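Local coordinates for putative fusidic acid resistance protein (Staphylococcus aureus, PDB 2YB5) that confers resistance to fusidic acid, probably by binding elongation factor G and helping to clear it from the ribosome when the drug has stalled it there, at residues K24-N29 against D64-T69; S93-I98 against K103-P108; K153-C158 against N162-T167. All coordinates share one frame; numbering follows the deposited sequence.

Interaction 1: K24-N29 against D64-T69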
loop_
_atom_site.group_PDB
_atom_site.type_symbol
_atom_site.label_atom_id
_atom_site.label_comp_id
_atom_site.label_asym_id
_atom_site.label_seq_id
_atom_site.Cartn_x
_atom_site.Cartn_y
_atom_site.Cartn_z
ATOM N N LYS A 24 -9.742 11.970 -14.711
ATOM C CA LYS A 24 -11.206 11.853 -14.792
ATOM C C LYS A 24 -11.823 13.231 -15.017
ATOM O O LYS A 24 -12.639 13.409 -15.918
ATOM C CB LYS A 24 -11.797 11.219 -13.527
ATOM C CG LYS A 24 -11.631 9.703 -13.421
ATOM C CD LYS A 24 -12.048 9.222 -12.034
ATOM C CE LYS A 24 -12.352 7.737 -11.996
ATOM N NZ LYS A 24 -12.612 7.257 -10.597
ATOM N N LEU A 25 -11.418 14.205 -14.204
ATOM C CA LEU A 25 -11.869 15.589 -14.376
ATOM C C LEU A 25 -11.550 16.117 -15.774
ATOM O O LEU A 25 -12.416 16.683 -16.429
ATOM C CB LEU A 25 -11.262 16.515 -13.313
ATOM C CG LEU A 25 -12.077 16.732 -12.031
ATOM C CD1 LEU A 25 -12.578 15.431 -11.442
ATOM C CD2 LEU A 25 -11.249 17.495 -11.008
ATOM N N TYR A 26 -10.315 15.928 -16.230
ATOM C CA TYR A 26 -9.932 16.365 -17.570
ATOM C C TYR A 26 -10.748 15.653 -18.652
ATOM O O TYR A 26 -11.025 16.244 -19.697
ATOM C CB TYR A 26 -8.434 16.159 -17.826
ATOM C CG TYR A 26 -7.488 16.920 -16.907
ATOM C CD1 TYR A 26 -7.845 18.138 -16.330
ATOM C CD2 TYR A 26 -6.215 16.431 -16.651
ATOM C CE1 TYR A 26 -6.964 18.826 -15.498
ATOM C CE2 TYR A 26 -5.331 17.111 -15.827
ATOM C CZ TYR A 26 -5.707 18.302 -15.253
ATOM O OH TYR A 26 -4.813 18.967 -14.444
ATOM N N ARG A 27 -11.147 14.404 -18.399
ATOM C CA ARG A 27 -12.007 13.665 -19.337
ATOM C C ARG A 27 -13.372 14.333 -19.532
ATOM O O ARG A 27 -13.958 14.239 -20.609
ATOM C CB ARG A 27 -12.213 12.222 -18.885
ATOM N N THR A 28 -13.882 14.982 -18.486
ATOM C CA THR A 28 -15.063 15.821 -18.615
ATOM C C THR A 28 -14.584 17.122 -19.250
ATOM O O THR A 28 -13.766 17.839 -18.671
ATOM C CB THR A 28 -15.767 16.089 -17.257
ATOM O OG1 THR A 28 -17.181 16.191 -17.464
ATOM C CG2 THR A 28 -15.273 17.381 -16.608
ATOM N N ASN A 29 -15.070 17.416 -20.448
ATOM C CA ASN A 29 -14.542 18.531 -21.225
ATOM C C ASN A 29 -15.164 19.846 -20.758
ATOM O O ASN A 29 -15.786 20.574 -21.540
ATOM C CB ASN A 29 -14.772 18.282 -22.726
ATOM C CG ASN A 29 -14.155 16.962 -23.199
ATOM O OD1 ASN A 29 -13.135 16.512 -22.666
ATOM N ND2 ASN A 29 -14.780 16.334 -24.190
ATOM N N ASP A 64 -0.679 20.103 -14.079
ATOM C CA ASP A 64 -1.749 21.083 -14.248
ATOM C C ASP A 64 -1.929 21.411 -15.736
ATOM O O ASP A 64 -1.667 22.525 -16.172
ATOM C CB ASP A 64 -1.434 22.346 -13.440
ATOM C CG ASP A 64 -2.619 23.285 -13.321
ATOM O OD1 ASP A 64 -3.652 23.045 -13.975
ATOM O OD2 ASP A 64 -2.514 24.269 -12.565
ATOM N N ASP A 65 -2.392 20.425 -16.499
ATOM C CA ASP A 65 -2.450 20.506 -17.952
ATOM C C ASP A 65 -3.567 19.601 -18.464
ATOM O O ASP A 65 -3.413 18.383 -18.480
ATOM C CB ASP A 65 -1.101 20.084 -18.556
ATOM C CG ASP A 65 -1.018 20.328 -20.067
ATOM O OD1 ASP A 65 -1.833 19.758 -20.823
ATOM O OD2 ASP A 65 -0.129 21.093 -20.501
ATOM N N VAL A 66 -4.672 20.205 -18.904
ATOM C CA VAL A 66 -5.850 19.463 -19.393
ATOM C C VAL A 66 -5.555 18.442 -20.504
ATOM O O VAL A 66 -6.376 17.560 -20.766
ATOM C CB VAL A 66 -6.967 20.423 -19.896
ATOM C CG1 VAL A 66 -7.561 21.207 -18.737
ATOM C CG2 VAL A 66 -6.435 21.364 -20.975
ATOM N N LYS A 67 -4.393 18.566 -21.148
ATOM C CA LYS A 67 -3.963 17.635 -22.195
ATOM C C LYS A 67 -3.041 16.556 -21.641
ATOM O O LYS A 67 -2.302 15.924 -22.401
ATOM C CB LYS A 67 -3.234 18.380 -23.324
ATOM C CG LYS A 67 -3.930 19.631 -23.822
ATOM C CD LYS A 67 -5.223 19.314 -24.556
ATOM C CE LYS A 67 -4.968 18.715 -25.934
ATOM N NZ LYS A 67 -6.170 18.827 -26.811
ATOM N N LEU A 68 -3.074 16.354 -20.324
ATOM C CA LEU A 68 -2.327 15.271 -19.698
ATOM C C LEU A 68 -3.050 13.958 -19.974
ATOM O O LEU A 68 -4.274 13.931 -20.112
ATOM C CB LEU A 68 -2.198 15.505 -18.185
ATOM C CG LEU A 68 -1.320 14.532 -17.386
ATOM C CD1 LEU A 68 0.112 14.577 -17.875
ATOM C CD2 LEU A 68 -1.387 14.855 -15.898
ATOM N N THR A 69 -2.283 12.880 -20.076
ATOM C CA THR A 69 -2.836 11.546 -20.289
ATOM C C THR A 69 -2.006 10.523 -19.508
ATOM O O THR A 69 -1.040 10.893 -18.837
ATOM C CB THR A 69 -2.869 11.199 -21.790
ATOM O OG1 THR A 69 -3.533 9.944 -21.987
ATOM C CG2 THR A 69 -1.458 11.135 -22.358
#
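Tyr26, in the last turn of helix 9-27, and Val66, in the loop between helices 59-63 and 70-80, bring the two backbones to within 5.4 Å, measured CA to CA. The loop is bent at this point into a type I beta turn from Asp65 to Leu68, closed by the bond from Leu68 N to Asp65 O. A second bond within the turn runs from Lys67 N to Asp65 OD1 at 2.8 Å, using the lone pair of OD1 that faces away from OD2; this is an Asx turn, and the short acidic side chain of aspartate is well suited to it. The phenol ring of Tyr26 lies flat against the turn. Val66 CA sits over the middle of one ring face, 3.9 Å from the ring centroid and 10° off the ring normal, a CH-pi contact, while the carbonyl carbon of Asp65 covers the same face nearer the rim. Tyr26 is directed there by its first torsion (chi1 -61°), which sets CG opposite the carbonyl carbon and sends the ring across the gap. The branched Val66 side chain crosses it at about a right angle, with CG1 3.9 Å from Tyr26 CD1. Leu68 adds an oblique apolar contact, its CB 4.2 Å from Tyr26 CE2. Tyrosine suits this place because its ring offers a broad apolar face to the turn while its hydroxyl, at the far end, hydrogen-bonds to Ile63 O. Asp64 beside it directs OD1 to a salt bridge with Lys38 of helix 35-50. Met31 touches both Tyr26 and Val66. The end of helix 9-27 thus packs through Tyr26 on the Asx and type I turn that joins helices 59-63 and 70-80, within the helical N-terminal region assigned to the elongation factor G-binding family.

Interaction 2: S93-I98 against K103-P108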
loop_
_atom_site.group_PDB
_atom_site.type_symbol
_atom_site.label_atom_id
_atom_site.label_comp_id
_atom_site.label_asym_id
_atom_site.label_seq_id
_atom_site.Cartn_x
_atom_site.Cartn_y
_atom_site.Cartn_z
ATOM N N SER A 93 17.447 -13.047 11.686
ATOM C CA SER A 93 17.238 -13.136 13.130
ATOM C C SER A 93 16.074 -12.238 13.583
ATOM O O SER A 93 15.276 -12.650 14.409
ATOM C CB SER A 93 18.524 -12.854 13.919
ATOM O OG SER A 93 19.000 -11.551 13.677
ATOM N N GLN A 94 15.925 -11.052 13.016
ATOM C CA GLN A 94 14.768 -10.206 13.380
ATOM C C GLN A 94 13.436 -10.890 13.050
ATOM O O GLN A 94 12.515 -10.860 13.834
ATOM C CB GLN A 94 14.813 -8.868 12.668
ATOM C CG GLN A 94 15.868 -7.893 13.144
ATOM C CD GLN A 94 15.804 -6.575 12.365
ATOM O OE1 GLN A 94 16.102 -6.532 11.171
ATOM N NE2 GLN A 94 15.401 -5.501 13.044
ATOM N N LEU A 95 13.354 -11.477 11.863
ATOM C CA LEU A 95 12.189 -12.239 11.416
ATOM C C LEU A 95 11.905 -13.426 12.336
ATOM O O LEU A 95 10.768 -13.657 12.740
ATOM C CB LEU A 95 12.442 -12.738 9.994
ATOM C CG LEU A 95 11.281 -12.940 9.035
ATOM C CD1 LEU A 95 10.393 -11.680 8.916
ATOM C CD2 LEU A 95 11.863 -13.295 7.672
ATOM N N GLU A 96 12.945 -14.189 12.649
ATOM C CA GLU A 96 12.807 -15.312 13.562
ATOM C C GLU A 96 12.321 -14.862 14.953
ATOM O O GLU A 96 11.518 -15.563 15.578
ATOM C CB GLU A 96 14.114 -16.108 13.627
ATOM C CG GLU A 96 14.363 -16.878 12.323
ATOM C CD GLU A 96 15.808 -17.307 12.100
ATOM O OE1 GLU A 96 16.729 -16.903 12.853
ATOM O OE2 GLU A 96 16.019 -18.074 11.137
ATOM N N LYS A 97 12.754 -13.680 15.399
ATOM C CA LYS A 97 12.316 -13.135 16.686
ATOM C C LYS A 97 10.855 -12.704 16.673
ATOM O O LYS A 97 10.115 -12.968 17.614
ATOM C CB LYS A 97 13.185 -11.946 17.095
ATOM C CG LYS A 97 12.744 -11.304 18.417
ATOM C CD LYS A 97 13.895 -10.558 19.059
ATOM C CE LYS A 97 13.560 -10.092 20.474
ATOM N NZ LYS A 97 14.820 -9.778 21.221
ATOM N N ILE A 98 10.451 -12.024 15.607
ATOM C CA ILE A 98 9.054 -11.625 15.433
ATOM C C ILE A 98 8.145 -12.856 15.485
ATOM O O ILE A 98 7.099 -12.831 16.137
ATOM C CB ILE A 98 8.856 -10.878 14.100
ATOM C CG1 ILE A 98 9.543 -9.515 14.162
ATOM C CG2 ILE A 98 7.356 -10.727 13.763
ATOM C CD1 ILE A 98 9.741 -8.865 12.790
ATOM N N LYS A 103 8.530 -22.773 14.741
ATOM C CA LYS A 103 9.753 -23.571 14.630
ATOM C C LYS A 103 10.251 -23.659 13.182
ATOM O O LYS A 103 11.459 -23.668 12.933
ATOM C CB LYS A 103 9.527 -24.975 15.198
ATOM N N LYS A 104 9.315 -23.727 12.237
ATOM C CA LYS A 104 9.639 -23.896 10.821
ATOM C C LYS A 104 9.101 -22.694 10.056
ATOM O O LYS A 104 7.926 -22.678 9.681
ATOM C CB LYS A 104 9.014 -25.203 10.304
ATOM C CG LYS A 104 9.724 -26.464 10.825
ATOM C CD LYS A 104 8.901 -27.747 10.659
ATOM C CE LYS A 104 9.697 -28.960 11.172
ATOM N NZ LYS A 104 8.965 -30.258 11.068
ATOM N N LEU A 105 9.946 -21.679 9.858
ATOM C CA LEU A 105 9.499 -20.409 9.262
ATOM C C LEU A 105 9.917 -20.285 7.802
ATOM O O LEU A 105 11.090 -20.070 7.501
ATOM C CB LEU A 105 10.036 -19.201 10.052
ATOM C CG LEU A 105 9.624 -17.818 9.506
ATOM C CD1 LEU A 105 8.133 -17.573 9.682
ATOM C CD2 LEU A 105 10.431 -16.682 10.141
ATOM N N LYS A 106 8.951 -20.395 6.899
ATOM C CA LYS A 106 9.212 -20.092 5.502
ATOM C C LYS A 106 9.517 -18.603 5.358
ATOM O O LYS A 106 8.711 -17.742 5.746
ATOM C CB LYS A 106 8.027 -20.448 4.610
ATOM C CG LYS A 106 8.205 -19.979 3.173
ATOM C CD LYS A 106 7.296 -20.698 2.195
ATOM C CE LYS A 106 7.745 -20.455 0.755
ATOM N NZ LYS A 106 7.125 -21.434 -0.194
ATOM N N ARG A 107 10.678 -18.318 4.784
ATOM C CA ARG A 107 11.092 -16.950 4.528
ATOM C C ARG A 107 10.541 -16.477 3.177
ATOM O O ARG A 107 10.309 -17.288 2.275
ATOM C CB ARG A 107 12.624 -16.846 4.626
ATOM C CG ARG A 107 13.086 -16.557 6.070
ATOM C CD ARG A 107 14.160 -17.480 6.615
ATOM N NE ARG A 107 15.486 -17.128 6.143
ATOM C CZ ARG A 107 16.641 -17.417 6.754
ATOM N NH1 ARG A 107 16.690 -18.066 7.919
ATOM N NH2 ARG A 107 17.779 -17.039 6.186
ATOM N N PRO A 108 10.283 -15.167 3.043
ATOM C CA PRO A 108 9.861 -14.642 1.758
ATOM C C PRO A 108 11.024 -14.610 0.754
ATOM O O PRO A 108 12.186 -14.544 1.149
ATOM C CB PRO A 108 9.403 -13.231 2.094
ATOM C CG PRO A 108 10.175 -12.845 3.265
ATOM C CD PRO A 108 10.477 -14.095 4.033
#
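Leu95 lays its branched end against three residues of the 103-108 segment. Its CG meets Leu105 CD2 at 4.0 Å, the two leucines crossing at about a right angle, and its CD2 rests 3.8 Å from Arg107 CG. The same methyl also meets the proline ring at Pro108 CD, 4.0 Å away. With CG turned opposite the backbone N (chi1 -150°), Leu95 carries CG and CD2 out from helix 92-98 to these three neighbours, a place that suits leucine because it is branched and apolar. This short helix and the extended segment that follows it both pack beside the antiparallel sheet of the region assigned to the treble-clef zinc-finger family: Leu95 also touches Trp123 and Val134, Leu105 touches Tyr132, and Lys106 O accepts a hydrogen bond from Trp123 NE1. Nearer the solvent, Glu96 and Arg107 add a charged contact, a salt bridge from Glu96 OE2 to Arg107 NH1 at 3.3 Å. The carboxylate and guanidinium planes stand 67° apart, so the pair meets through a single oxygen and nitrogen. Arginine suits the edge because its methylene portion lies on Leu95 while its bent chain carries the charge to the glutamate.

Interaction 3: K153-C158 against N162-T167; sequences KVKGFC and NQESDT. With ZN (zinc ion), chain C.
The Phe157 ring has the carbonyl carbon of Gln163 at its edge, near the ring plane, while Asn162 O and Glu164 N approach it obliquely. Its backbone forms a non-hydrogen-bonded antiparallel pair with Glu164, and both side chains leave on the face that also carries Lys155 and Asp166. There the extended Glu164 side chain crosses that of Lys155 at a slant, with Glu164 OE1 3.7 Å from Lys155 CE; Lys155 NZ stays 4.5 Å from Glu164 OE1, too far for a salt bridge between these opposite charges. On the face of Val154 and Thr167, Thr167 OG1 bonds to Val154 O at 2.6 Å, and Thr167 N reaches the same oxygen at 3.0 Å, so that one carbonyl is gripped twice. The hydroxyl is brought there by chi1 of 75°, between the backbone N and carbonyl carbon. This hairpin carries the zinc knuckle of a treble-clef zinc finger: Cys158 SG binds the zinc ion at 2.3 Å, and Cys161, Cys191 and Cys197 complete the site. Cys158 N donates to Gln163 O at 2.8 Å, and Asn162 N gives a weak bond to Cys158 O, which together hold the cysteine backbone at the turn. Gly156, paired with Ser165, adopts a nearly fully extended conformation, readily available to glycine.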
loop_
_atom_site.group_PDB
_atom_site.type_symbol
_atom_site.label_atom_id
_atom_site.label_comp_id
_atom_site.label_asym_id
_atom_site.label_seq_id
_atom_site.Cartn_x
_atom_site.Cartn_y
_atom_site.Cartn_z
ATOM N N LYS A 153 -10.251 -18.953 -3.273
ATOM C CA LYS A 153 -10.469 -17.504 -3.233
ATOM C C LYS A 153 -11.884 -17.151 -3.651
ATOM O O LYS A 153 -12.492 -17.872 -4.436
ATOM C CB LYS A 153 -9.462 -16.784 -4.147
ATOM C CG LYS A 153 -8.003 -17.149 -3.855
ATOM C CD LYS A 153 -7.009 -16.429 -4.763
ATOM C CE LYS A 153 -7.175 -16.823 -6.229
ATOM N NZ LYS A 153 -5.966 -16.489 -7.039
ATOM N N VAL A 154 -12.405 -16.048 -3.114
ATOM C CA VAL A 154 -13.710 -15.512 -3.518
ATOM C C VAL A 154 -13.598 -13.997 -3.730
ATOM O O VAL A 154 -12.911 -13.295 -2.975
ATOM C CB VAL A 154 -14.828 -15.822 -2.486
ATOM C CG1 VAL A 154 -15.030 -17.328 -2.341
ATOM C CG2 VAL A 154 -14.533 -15.202 -1.139
ATOM N N LYS A 155 -14.263 -13.500 -4.771
ATOM C CA LYS A 155 -14.186 -12.088 -5.119
ATOM C C LYS A 155 -14.940 -11.269 -4.085
ATOM O O LYS A 155 -16.056 -11.630 -3.690
ATOM C CB LYS A 155 -14.764 -11.849 -6.515
ATOM C CG LYS A 155 -14.319 -10.549 -7.177
ATOM C CD LYS A 155 -14.701 -10.564 -8.654
ATOM C CE LYS A 155 -14.326 -9.277 -9.392
ATOM N NZ LYS A 155 -14.742 -9.350 -10.840
ATOM N N GLY A 156 -14.325 -10.176 -3.639
ATOM C CA GLY A 156 -14.940 -9.300 -2.644
ATOM C C GLY A 156 -14.053 -8.130 -2.277
ATOM O O GLY A 156 -13.027 -7.898 -2.922
ATOM N N PHE A 157 -14.437 -7.404 -1.231
ATOM C CA PHE A 157 -13.673 -6.253 -0.768
ATOM C C PHE A 157 -12.642 -6.725 0.225
ATOM O O PHE A 157 -12.999 -7.319 1.244
ATOM C CB PHE A 157 -14.552 -5.235 -0.046
ATOM C CG PHE A 157 -15.719 -4.763 -0.836
ATOM C CD1 PHE A 157 -15.536 -4.000 -1.977
ATOM C CD2 PHE A 157 -17.012 -5.058 -0.416
ATOM C CE1 PHE A 157 -16.621 -3.549 -2.700
ATOM C CE2 PHE A 157 -18.098 -4.611 -1.130
ATOM C CZ PHE A 157 -17.905 -3.852 -2.282
ATOM N N CYS A 158 -11.370 -6.462 -0.065
ATOM C CA CYS A 158 -10.301 -6.738 0.886
ATOM C C CYS A 158 -10.449 -5.793 2.066
ATOM O O CYS A 158 -10.549 -4.592 1.879
ATOM C CB CYS A 158 -8.932 -6.527 0.229
ATOM S SG CYS A 158 -7.536 -6.407 1.390
ATOM N N ASN A 162 -9.414 -2.124 1.118
ATOM C CA ASN A 162 -10.810 -1.775 0.842
ATOM C C ASN A 162 -11.247 -1.872 -0.618
ATOM O O ASN A 162 -12.355 -1.472 -0.935
ATOM C CB ASN A 162 -11.157 -0.382 1.394
ATOM C CG ASN A 162 -11.122 -0.328 2.908
ATOM O OD1 ASN A 162 -10.670 0.656 3.495
ATOM N ND2 ASN A 162 -11.622 -1.373 3.546
ATOM N N GLN A 163 -10.418 -2.420 -1.503
ATOM C CA GLN A 163 -10.822 -2.582 -2.901
ATOM C C GLN A 163 -11.309 -4.006 -3.188
ATOM O O GLN A 163 -11.155 -4.909 -2.358
ATOM C CB GLN A 163 -9.675 -2.190 -3.834
ATOM C CG GLN A 163 -9.223 -0.735 -3.610
ATOM C CD GLN A 163 -8.457 -0.143 -4.775
ATOM O OE1 GLN A 163 -8.682 -0.498 -5.931
ATOM N NE2 GLN A 163 -7.549 0.783 -4.472
ATOM N N GLU A 164 -11.901 -4.198 -4.365
ATOM C CA GLU A 164 -12.372 -5.512 -4.782
ATOM C C GLU A 164 -11.186 -6.297 -5.327
ATOM O O GLU A 164 -10.405 -5.765 -6.118
ATOM C CB GLU A 164 -13.484 -5.394 -5.840
ATOM C CG GLU A 164 -14.415 -6.597 -5.880
ATOM C CD GLU A 164 -15.488 -6.511 -6.967
ATOM O OE1 GLU A 164 -15.230 -5.915 -8.038
ATOM O OE2 GLU A 164 -16.592 -7.057 -6.750
ATOM N N SER A 165 -11.032 -7.544 -4.886
ATOM C CA SER A 165 -9.927 -8.393 -5.335
ATOM C C SER A 165 -10.249 -9.871 -5.138
ATOM O O SER A 165 -11.328 -10.219 -4.659
ATOM C CB SER A 165 -8.639 -8.042 -4.580
ATOM O OG SER A 165 -8.578 -8.690 -3.326
ATOM N N ASP A 166 -9.308 -10.734 -5.515
ATOM C CA ASP A 166 -9.405 -12.151 -5.191
ATOM C C ASP A 166 -9.008 -12.289 -3.729
ATOM O O ASP A 166 -7.841 -12.101 -3.380
ATOM C CB ASP A 166 -8.496 -12.989 -6.088
ATOM C CG ASP A 166 -8.908 -12.947 -7.558
ATOM O OD1 ASP A 166 -10.117 -12.933 -7.854
ATOM O OD2 ASP A 166 -8.006 -12.936 -8.420
ATOM N N THR A 167 -9.987 -12.578 -2.875
ATOM C CA THR A 167 -9.798 -12.548 -1.435
ATOM C C THR A 167 -9.940 -13.930 -0.809
ATOM O O THR A 167 -10.501 -14.843 -1.407
ATOM C CB THR A 167 -10.814 -11.599 -0.759
ATOM O OG1 THR A 167 -12.104 -12.216 -0.736
ATOM C CG2 THR A 167 -10.891 -10.257 -1.501
HETATM ZN ZN ZN C . -6.070 -5.772 -0.254
#

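The three contacts come one after another along the chain, without interleaving. Interaction 1 belongs to the helical N-terminal region, whereas interactions 2 and 3 both lie in the range assigned to the treble-clef zinc finger. Interactions 1 and 2 are on opposite sides of the chain's centre, their own centres 48 Å apart; interaction 3 lies 30 Å from interaction 1 and 28 Å from interaction 2, again between centres. Interaction 2 packs beside strands 121-125 and 130-136, at one edge of the antiparallel sheet, while interaction 3 leads into strand 167-172, next to the other edge strand, 186-191. The elongated protein thus combines a helical region and a zinc-bearing one, consistent with engaging elongation factor G on the ribosome.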